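Local coordinates for methanol--corrinoid protein co-methyltransferase (Methanosarcina barkeri, PDB 2I2X) that transfers the methyl group of methanol to the cob(I)amide cofactor bound by its partner MtaC, a zinc-dependent step in methanogenesis from methanol, at residues T7-A12 with K277-M282; I188-S193 with N388-A393; E287-T292 with M299-M304. All coordinates share one frame; numbering follows the deposited sequence.

Contact 1 (T7-A12 with K277-M282); sequences TSMAYA and KAITGM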
loop_
_atom_site.group_PDB
_atom_site.type_symbol
_atom_site.label_atom_id
_atom_site.label_comp_id
_atom_site.label_asym_id
_atom_site.label_seq_id
_atom_site.Cartn_x
_atom_site.Cartn_y
_atom_site.Cartn_z
ATOM N N THR A 7 -22.451 -28.060 -18.984
ATOM C CA THR A 7 -23.752 -27.847 -19.644
ATOM C C THR A 7 -24.810 -27.597 -18.600
ATOM O O THR A 7 -26.006 -27.564 -18.901
ATOM C CB THR A 7 -24.144 -29.016 -20.631
ATOM O OG1 THR A 7 -23.940 -30.280 -19.993
ATOM C CG2 THR A 7 -23.253 -28.981 -21.894
ATOM N N SER A 8 -24.368 -27.412 -17.355
ATOM C CA SER A 8 -25.281 -26.990 -16.293
ATOM C C SER A 8 -24.523 -26.155 -15.275
ATOM O O SER A 8 -23.296 -26.108 -15.336
ATOM C CB SER A 8 -26.000 -28.185 -15.654
ATOM O OG SER A 8 -25.063 -29.157 -15.279
ATOM N N MET A 9 -25.263 -25.467 -14.399
ATOM C CA MET A 9 -24.718 -24.598 -13.352
ATOM C C MET A 9 -24.599 -25.358 -12.022
ATOM O O MET A 9 -25.531 -26.026 -11.606
ATOM C CB MET A 9 -25.665 -23.407 -13.106
ATOM C CG MET A 9 -26.105 -22.567 -14.301
ATOM S SD MET A 9 -24.745 -21.636 -14.941
ATOM C CE MET A 9 -24.394 -20.454 -13.625
ATOM N N ALA A 10 -23.464 -25.230 -11.346
ATOM C CA ALA A 10 -23.250 -25.780 -10.005
ATOM C C ALA A 10 -24.221 -25.245 -8.971
ATOM O O ALA A 10 -24.591 -25.949 -8.043
ATOM C CB ALA A 10 -21.841 -25.487 -9.552
ATOM N N TYR A 11 -24.622 -24.000 -9.123
ATOM C CA TYR A 11 -25.515 -23.362 -8.196
ATOM C C TYR A 11 -26.889 -23.230 -8.841
ATOM O O TYR A 11 -26.986 -22.917 -10.021
ATOM C CB TYR A 11 -24.992 -21.945 -7.871
ATOM C CG TYR A 11 -23.764 -21.895 -7.014
ATOM C CD1 TYR A 11 -23.855 -21.918 -5.614
ATOM C CD2 TYR A 11 -22.505 -21.798 -7.587
ATOM C CE1 TYR A 11 -22.690 -21.873 -4.810
ATOM C CE2 TYR A 11 -21.336 -21.758 -6.796
ATOM C CZ TYR A 11 -21.442 -21.781 -5.420
ATOM O OH TYR A 11 -20.284 -21.745 -4.674
ATOM N N ALA A 12 -27.953 -23.399 -8.058
ATOM C CA ALA A 12 -29.318 -23.307 -8.594
ATOM C C ALA A 12 -29.729 -21.894 -8.966
ATOM O O ALA A 12 -30.556 -21.721 -9.848
ATOM C CB ALA A 12 -30.323 -23.899 -7.605
ATOM N N LYS A 277 -17.027 -19.334 -11.239
ATOM C CA LYS A 277 -17.489 -19.882 -9.975
ATOM C C LYS A 277 -18.937 -20.270 -10.076
ATOM O O LYS A 277 -19.299 -21.368 -9.650
ATOM C CB LYS A 277 -17.297 -18.895 -8.817
ATOM C CG LYS A 277 -17.700 -19.495 -7.471
ATOM C CD LYS A 277 -17.199 -18.698 -6.303
ATOM C CE LYS A 277 -17.534 -19.350 -4.944
ATOM N NZ LYS A 277 -16.956 -18.519 -3.859
ATOM N N ALA A 278 -19.768 -19.376 -10.609
ATOM C CA ALA A 278 -21.192 -19.686 -10.830
ATOM C C ALA A 278 -21.408 -20.968 -11.657
ATOM O O ALA A 278 -22.301 -21.756 -11.359
ATOM C CB ALA A 278 -21.915 -18.506 -11.488
ATOM N N ILE A 279 -20.592 -21.189 -12.686
ATOM C CA ILE A 279 -20.707 -22.395 -13.455
ATOM C C ILE A 279 -20.161 -23.604 -12.690
ATOM O O ILE A 279 -20.853 -24.615 -12.545
ATOM C CB ILE A 279 -19.990 -22.252 -14.827
ATOM C CG1 ILE A 279 -20.675 -21.188 -15.686
ATOM C CG2 ILE A 279 -19.967 -23.559 -15.565
ATOM C CD1 ILE A 279 -19.856 -20.772 -16.873
ATOM N N THR A 280 -18.927 -23.494 -12.200
ATOM C CA THR A 280 -18.192 -24.660 -11.698
ATOM C C THR A 280 -18.410 -25.008 -10.224
ATOM O O THR A 280 -18.189 -26.169 -9.823
ATOM C CB THR A 280 -16.668 -24.484 -11.868
ATOM O OG1 THR A 280 -16.235 -23.370 -11.087
ATOM C CG2 THR A 280 -16.278 -24.242 -13.326
ATOM N N GLY A 281 -18.781 -24.021 -9.406
ATOM C CA GLY A 281 -18.881 -24.247 -7.959
ATOM C C GLY A 281 -17.517 -24.410 -7.325
ATOM O O GLY A 281 -17.399 -24.907 -6.199
ATOM N N MET A 282 -16.485 -23.985 -8.055
ATOM C CA MET A 282 -15.102 -24.074 -7.611
ATOM C C MET A 282 -14.641 -22.737 -7.027
ATOM O O MET A 282 -15.187 -21.670 -7.408
ATOM C CB MET A 282 -14.199 -24.469 -8.769
ATOM C CG MET A 282 -14.264 -25.949 -9.060
ATOM S SD MET A 282 -13.558 -26.358 -10.657
ATOM C CE MET A 282 -13.784 -28.121 -10.692
#

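Contact 2 (I188-S193 with N388-A393); sequences IGCLGS and NIYLRA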
loop_
_atom_site.group_PDB
_atom_site.type_symbol
_atom_site.label_atom_id
_atom_site.label_comp_id
_atom_site.label_asym_id
_atom_site.label_seq_id
_atom_site.Cartn_x
_atom_site.Cartn_y
_atom_site.Cartn_z
ATOM N N ILE A 188 -10.121 -14.551 -28.151
ATOM C CA ILE A 188 -10.346 -14.976 -26.775
ATOM C C ILE A 188 -11.172 -16.261 -26.731
ATOM O O ILE A 188 -10.758 -17.286 -26.173
ATOM C CB ILE A 188 -11.065 -13.848 -25.927
ATOM C CG1 ILE A 188 -10.315 -12.507 -26.032
ATOM C CG2 ILE A 188 -11.272 -14.301 -24.513
ATOM C CD1 ILE A 188 -11.090 -11.327 -25.463
ATOM N N GLY A 189 -12.362 -16.189 -27.299
ATOM C CA GLY A 189 -13.280 -17.331 -27.293
ATOM C C GLY A 189 -12.763 -18.552 -28.042
ATOM O O GLY A 189 -12.848 -19.653 -27.536
ATOM N N CYS A 190 -12.193 -18.371 -29.227
ATOM C CA CYS A 190 -11.824 -19.545 -30.018
ATOM C C CYS A 190 -10.371 -19.962 -29.831
ATOM O O CYS A 190 -10.088 -21.041 -29.283
ATOM C CB CYS A 190 -12.198 -19.338 -31.487
ATOM S SG CYS A 190 -13.971 -18.883 -31.656
ATOM N N LEU A 191 -9.447 -19.099 -30.259
ATOM C CA LEU A 191 -8.054 -19.461 -30.175
ATOM C C LEU A 191 -7.730 -19.720 -28.719
ATOM O O LEU A 191 -7.213 -20.800 -28.383
ATOM C CB LEU A 191 -7.161 -18.388 -30.752
ATOM C CG LEU A 191 -7.373 -17.957 -32.202
ATOM C CD1 LEU A 191 -6.343 -16.882 -32.551
ATOM C CD2 LEU A 191 -7.293 -19.136 -33.200
ATOM N N GLY A 192 -8.089 -18.772 -27.847
ATOM C CA GLY A 192 -7.877 -18.924 -26.408
ATOM C C GLY A 192 -8.334 -20.266 -25.872
ATOM O O GLY A 192 -7.594 -20.953 -25.178
ATOM N N SER A 193 -9.567 -20.641 -26.176
ATOM C CA SER A 193 -10.123 -21.895 -25.666
ATOM C C SER A 193 -9.342 -23.145 -26.146
ATOM O O SER A 193 -9.123 -24.102 -25.385
ATOM C CB SER A 193 -11.603 -21.988 -26.052
ATOM O OG SER A 193 -12.418 -21.056 -25.311
ATOM N N ASN A 388 -20.075 -26.303 -27.340
ATOM C CA ASN A 388 -19.638 -25.499 -28.451
ATOM C C ASN A 388 -18.859 -24.252 -27.966
ATOM O O ASN A 388 -19.453 -23.291 -27.422
ATOM C CB ASN A 388 -20.907 -25.083 -29.191
ATOM C CG ASN A 388 -20.633 -24.468 -30.549
ATOM O OD1 ASN A 388 -19.840 -23.526 -30.672
ATOM N ND2 ASN A 388 -21.316 -24.979 -31.583
ATOM N N ILE A 389 -17.543 -24.243 -28.180
ATOM C CA ILE A 389 -16.702 -23.171 -27.630
ATOM C C ILE A 389 -16.891 -21.810 -28.286
ATOM O O ILE A 389 -16.704 -20.769 -27.628
ATOM C CB ILE A 389 -15.192 -23.534 -27.606
ATOM C CG1 ILE A 389 -14.665 -23.891 -29.014
ATOM C CG2 ILE A 389 -14.935 -24.662 -26.601
ATOM C CD1 ILE A 389 -13.141 -24.047 -29.087
ATOM N N TYR A 390 -17.223 -21.794 -29.574
ATOM C CA TYR A 390 -17.517 -20.527 -30.235
ATOM C C TYR A 390 -18.877 -20.012 -29.795
ATOM O O TYR A 390 -19.018 -18.883 -29.323
ATOM C CB TYR A 390 -17.515 -20.724 -31.744
ATOM C CG TYR A 390 -18.270 -19.689 -32.550
ATOM C CD1 TYR A 390 -17.776 -18.407 -32.697
ATOM C CD2 TYR A 390 -19.463 -20.011 -33.188
ATOM C CE1 TYR A 390 -18.438 -17.457 -33.434
ATOM C CE2 TYR A 390 -20.156 -19.054 -33.958
ATOM C CZ TYR A 390 -19.618 -17.773 -34.080
ATOM O OH TYR A 390 -20.253 -16.797 -34.835
ATOM N N LEU A 391 -19.886 -20.848 -29.971
ATOM C CA LEU A 391 -21.241 -20.444 -29.721
ATOM C C LEU A 391 -21.475 -20.056 -28.264
ATOM O O LEU A 391 -22.212 -19.107 -28.002
ATOM C CB LEU A 391 -22.215 -21.536 -30.188
ATOM C CG LEU A 391 -23.718 -21.201 -30.177
ATOM C CD1 LEU A 391 -24.036 -19.886 -30.886
ATOM C CD2 LEU A 391 -24.548 -22.362 -30.740
ATOM N N ARG A 392 -20.888 -20.789 -27.319
ATOM C CA ARG A 392 -21.019 -20.407 -25.898
ATOM C C ARG A 392 -20.412 -19.032 -25.618
ATOM O O ARG A 392 -20.978 -18.236 -24.871
ATOM C CB ARG A 392 -20.478 -21.483 -24.936
ATOM C CG ARG A 392 -18.977 -21.595 -24.808
ATOM C CD ARG A 392 -18.607 -22.954 -24.149
ATOM N NE ARG A 392 -17.212 -22.981 -23.722
ATOM C CZ ARG A 392 -16.690 -23.844 -22.852
ATOM N NH1 ARG A 392 -17.418 -24.813 -22.313
ATOM N NH2 ARG A 392 -15.421 -23.729 -22.515
ATOM N N ALA A 393 -19.278 -18.755 -26.248
ATOM C CA ALA A 393 -18.617 -17.470 -26.136
ATOM C C ALA A 393 -19.437 -16.347 -26.767
ATOM O O ALA A 393 -19.563 -15.229 -26.195
ATOM C CB ALA A 393 -17.216 -17.530 -26.736
HETATM O O HOH W 1 -15.533 -21.200 -24.937
#

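Contact 3 (E287-T292 with M299-M304); sequences EGKTST and MGNLVM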
loop_
_atom_site.group_PDB
_atom_site.type_symbol
_atom_site.label_atom_id
_atom_site.label_comp_id
_atom_site.label_asym_id
_atom_site.label_seq_id
_atom_site.Cartn_x
_atom_site.Cartn_y
_atom_site.Cartn_z
ATOM N N GLU A 287 -9.176 -9.885 -6.846
ATOM C CA GLU A 287 -8.381 -8.720 -6.464
ATOM C C GLU A 287 -9.155 -7.466 -6.817
ATOM O O GLU A 287 -9.808 -7.406 -7.867
ATOM C CB GLU A 287 -7.050 -8.694 -7.209
ATOM C CG GLU A 287 -7.192 -8.548 -8.720
ATOM C CD GLU A 287 -5.899 -8.837 -9.450
ATOM O OE1 GLU A 287 -5.224 -9.813 -9.078
ATOM O OE2 GLU A 287 -5.533 -8.078 -10.369
ATOM N N GLY A 288 -9.071 -6.457 -5.959
ATOM C CA GLY A 288 -9.758 -5.211 -6.210
ATOM C C GLY A 288 -9.152 -4.077 -5.418
ATOM O O GLY A 288 -7.989 -3.732 -5.590
ATOM N N LYS A 289 -9.937 -3.529 -4.509
ATOM C CA LYS A 289 -9.515 -2.356 -3.749
ATOM C C LYS A 289 -8.138 -2.490 -3.074
ATOM O O LYS A 289 -7.468 -1.469 -2.866
ATOM C CB LYS A 289 -10.580 -1.981 -2.721
ATOM C CG LYS A 289 -10.611 -2.846 -1.491
ATOM C CD LYS A 289 -11.399 -2.158 -0.427
ATOM C CE LYS A 289 -11.945 -3.118 0.607
ATOM N NZ LYS A 289 -12.975 -2.405 1.456
ATOM N N THR A 290 -7.754 -3.719 -2.708
ATOM C CA THR A 290 -6.501 -3.984 -2.029
ATOM C C THR A 290 -5.432 -4.554 -2.984
ATOM O O THR A 290 -4.451 -5.193 -2.558
ATOM C CB THR A 290 -6.695 -4.855 -0.783
ATOM O OG1 THR A 290 -7.759 -4.313 -0.001
ATOM C CG2 THR A 290 -5.412 -4.859 0.106
ATOM N N SER A 291 -5.607 -4.286 -4.277
ATOM C CA SER A 291 -4.543 -4.577 -5.266
ATOM C C SER A 291 -4.107 -3.289 -5.970
ATOM O O SER A 291 -3.473 -3.344 -7.026
ATOM C CB SER A 291 -4.975 -5.659 -6.286
ATOM O OG SER A 291 -6.107 -5.221 -7.035
ATOM N N THR A 292 -4.431 -2.142 -5.388
ATOM C CA THR A 292 -4.096 -0.850 -6.015
ATOM C C THR A 292 -2.593 -0.601 -6.170
ATOM O O THR A 292 -2.197 0.237 -6.982
ATOM C CB THR A 292 -4.727 0.352 -5.257
ATOM O OG1 THR A 292 -4.395 0.262 -3.856
ATOM C CG2 THR A 292 -6.251 0.371 -5.442
ATOM N N MET A 299 -14.018 -1.635 -9.809
ATOM C CA MET A 299 -14.860 -2.566 -9.051
ATOM C C MET A 299 -14.207 -3.043 -7.754
ATOM O O MET A 299 -14.238 -4.243 -7.433
ATOM C CB MET A 299 -15.341 -3.758 -9.921
ATOM C CG MET A 299 -14.245 -4.592 -10.666
ATOM S SD MET A 299 -13.461 -3.683 -12.027
ATOM C CE MET A 299 -13.540 -4.999 -13.295
ATOM N N GLY A 300 -13.667 -2.087 -6.975
ATOM C CA GLY A 300 -12.802 -2.371 -5.837
ATOM C C GLY A 300 -13.413 -3.305 -4.809
ATOM O O GLY A 300 -12.707 -4.170 -4.284
ATOM N N ASN A 301 -14.710 -3.105 -4.509
ATOM C CA ASN A 301 -15.417 -3.850 -3.470
ATOM C C ASN A 301 -16.252 -4.969 -4.064
ATOM O O ASN A 301 -16.363 -6.047 -3.494
ATOM C CB ASN A 301 -16.349 -2.947 -2.665
ATOM C CG ASN A 301 -15.621 -1.969 -1.739
ATOM O OD1 ASN A 301 -15.857 -0.764 -1.787
ATOM N ND2 ASN A 301 -14.775 -2.484 -0.874
ATOM N N LEU A 302 -16.845 -4.727 -5.226
ATOM C CA LEU A 302 -17.738 -5.695 -5.802
ATOM C C LEU A 302 -17.089 -7.079 -5.967
ATOM O O LEU A 302 -17.757 -8.093 -5.734
ATOM C CB LEU A 302 -18.273 -5.182 -7.124
ATOM C CG LEU A 302 -19.162 -6.105 -7.969
ATOM C CD1 LEU A 302 -20.091 -5.285 -8.791
ATOM C CD2 LEU A 302 -18.333 -7.043 -8.834
ATOM N N VAL A 303 -15.813 -7.135 -6.350
ATOM C CA VAL A 303 -15.155 -8.419 -6.597
ATOM C C VAL A 303 -14.987 -9.310 -5.347
ATOM O O VAL A 303 -14.588 -10.478 -5.472
ATOM C CB VAL A 303 -13.746 -8.228 -7.243
ATOM C CG1 VAL A 303 -13.888 -7.823 -8.717
ATOM C CG2 VAL A 303 -12.914 -7.187 -6.460
ATOM N N MET A 304 -15.265 -8.774 -4.157
ATOM C CA MET A 304 -15.113 -9.556 -2.930
ATOM C C MET A 304 -16.362 -10.408 -2.734
ATOM O O MET A 304 -16.353 -11.398 -1.972
ATOM C CB MET A 304 -14.928 -8.658 -1.677
ATOM C CG MET A 304 -13.561 -7.967 -1.503
ATOM S SD MET A 304 -13.239 -6.999 0.032
ATOM C CE MET A 304 -14.239 -5.605 -0.392
#

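Contact 1 (T7-A12 with K277-M282)
The irregular N-terminal segment T7-A12 lies against the C-terminal end of helix 273-280, and M9, A10 and Y11 all meet that helix end. The backbone between them supplies the polar link: A10 N donates to I279 O over 2.9 Å, with the donor standing above the carbonyl plane and an N-H...O angle of 152°. M9 has CG anti to its carbonyl carbon, and turns at chi2 and chi3 (-69° and -68°) fold the thioether back toward the helix. Its CE thereby meets A278 CB at 3.8 Å and lies still nearer the A278 carbonyl oxygen, while SD runs obliquely past I279 CG1. A10 directs its methyl toward the turn where the helix ends, with CB 3.4 Å from G281 N. G281 has positive phi and no side chain; a CB modelled on it would collide with A10 CB. Y11 likewise has CG anti to the carbonyl carbon, and its ring presents an edge to the helix end, CE2 lying 3.5 Å from K277 O near the ring plane. Its OH reaches the aliphatic part of K277, 3.7 Å from CE, where the two side chains cross obliquely. The extended K277 chain carries NZ beyond the tyrosine to a salt bridge with D308, and the hydroxyl of Y376, on helix 372-383, hydrogen-bonds Y11 O. At the last helical residue, T280 OG1 hydrogen-bonds V276 O, one turn back in the helix, and accepts from M282 N at 3.1 Å, so the helix terminus covered by the N-terminal segment is completed by an ST turn.

Contact 2 (I188-S193 with N388-A393)
This is a helix-helix contact, where helix 181-210, which lies between two parallel strands of the barrel, packs against the start of helix 389-409 from the C-terminal helical region. The short segments run roughly antiparallel, at 142°, with their axes 8.6 Å apart. At G189 and A393 the backbones approach over small residues: A393 CB sits 4.0 Å from G189 CA, and a CB modelled on the glycine would clash with that methyl. C190, its SG anti to the carbonyl carbon, brings the sulfur to the edge of the Y390 ring, 4.0 Å from CD1. The ring is carried there with CG anti to the backbone N (chi1 159°); it stacks on F439, and its hydroxyl bonds P433 O. I389 puts CG1 in the crowded position between N and the carbonyl carbon (chi1 57°), which sends CD1 to S193 CB, 4.0 Å away. N388 caps the second helix, its OD1 accepting from L391 N at 2.8 Å. Polar matching between the helices passes through one water, which accepts from R392 NE at 2.7 Å in the guanidinium plane and donates to I389 O and S193 OG. The serine hydroxyl donates to G189 O at 2.7 Å, within its own helix. Direct contacts between the helices are thus apolar and sulfur-aromatic, while E259 of helix 240-259 forms a salt bridge that probably offsets the R392 charge.

Contact 3 (E287-T292 with M299-M304)
K289 makes the largest contribution to this contact, through its backbone and along the length of its side chain. Its N donates to G300 O over 2.9 Å, in the carbonyl plane and on a lone pair, with an N-H...O angle of 162°. CG occupies the crowded position between N and the carbonyl carbon (chi1 77°), and from there the chain runs out extended over G300 and past N301. M304, bent at chi3, crosses it at about a right angle and lays CE 3.5 Å from K289 CE. V303 CG2 fits against G288, 3.7 Å from its CA, where a CB modelled on the glycine would overlap it. The turn is held from within: G288 O accepts from both S291 N and S291 OG, each at 2.8 Å. Farther out, W310 of strand 309-311 packs on K289, V303 and M304, while D360 takes N301 N and L302 N. K289 NZ reaches across the subunit interface to a salt bridge with D336 of the second subunit; an alanine here would probably lose that charge pair and the methylene packing on M304. E287 OE2 hydrogen-bonds H295 NE2, and the E287 side chain comes about 4 Å from that of the zinc ligand C269. The segments thus fold together the loop between parallel strands 285-287 and 309-311 of the TIM barrel, beside the zinc site and at the subunit interface.

In the fold
Along the chain, contacts 1 and 2 interlock, their segments alternating, whereas contact 3 follows contact 1 and is nested within the loop that contact 2 closes. Contact 1 comes within about 7 Å (nearest atoms) of both others, its centre 18 Å from that of contact 2 and 23 Å from that of contact 3; helix 273-280 of contact 1 leads through a short loop into strand 285-287, where contact 3 begins. Contacts 2 and 3 lie on opposite sides of the chain's centre, 27 Å apart between centres. Contact 3 alone adjoins the active site: the E287 side chain is about 6 Å from a bound zinc ion and about 6 Å from the potassium ion, while contacts 1 and 2 join more distant parts of the fold.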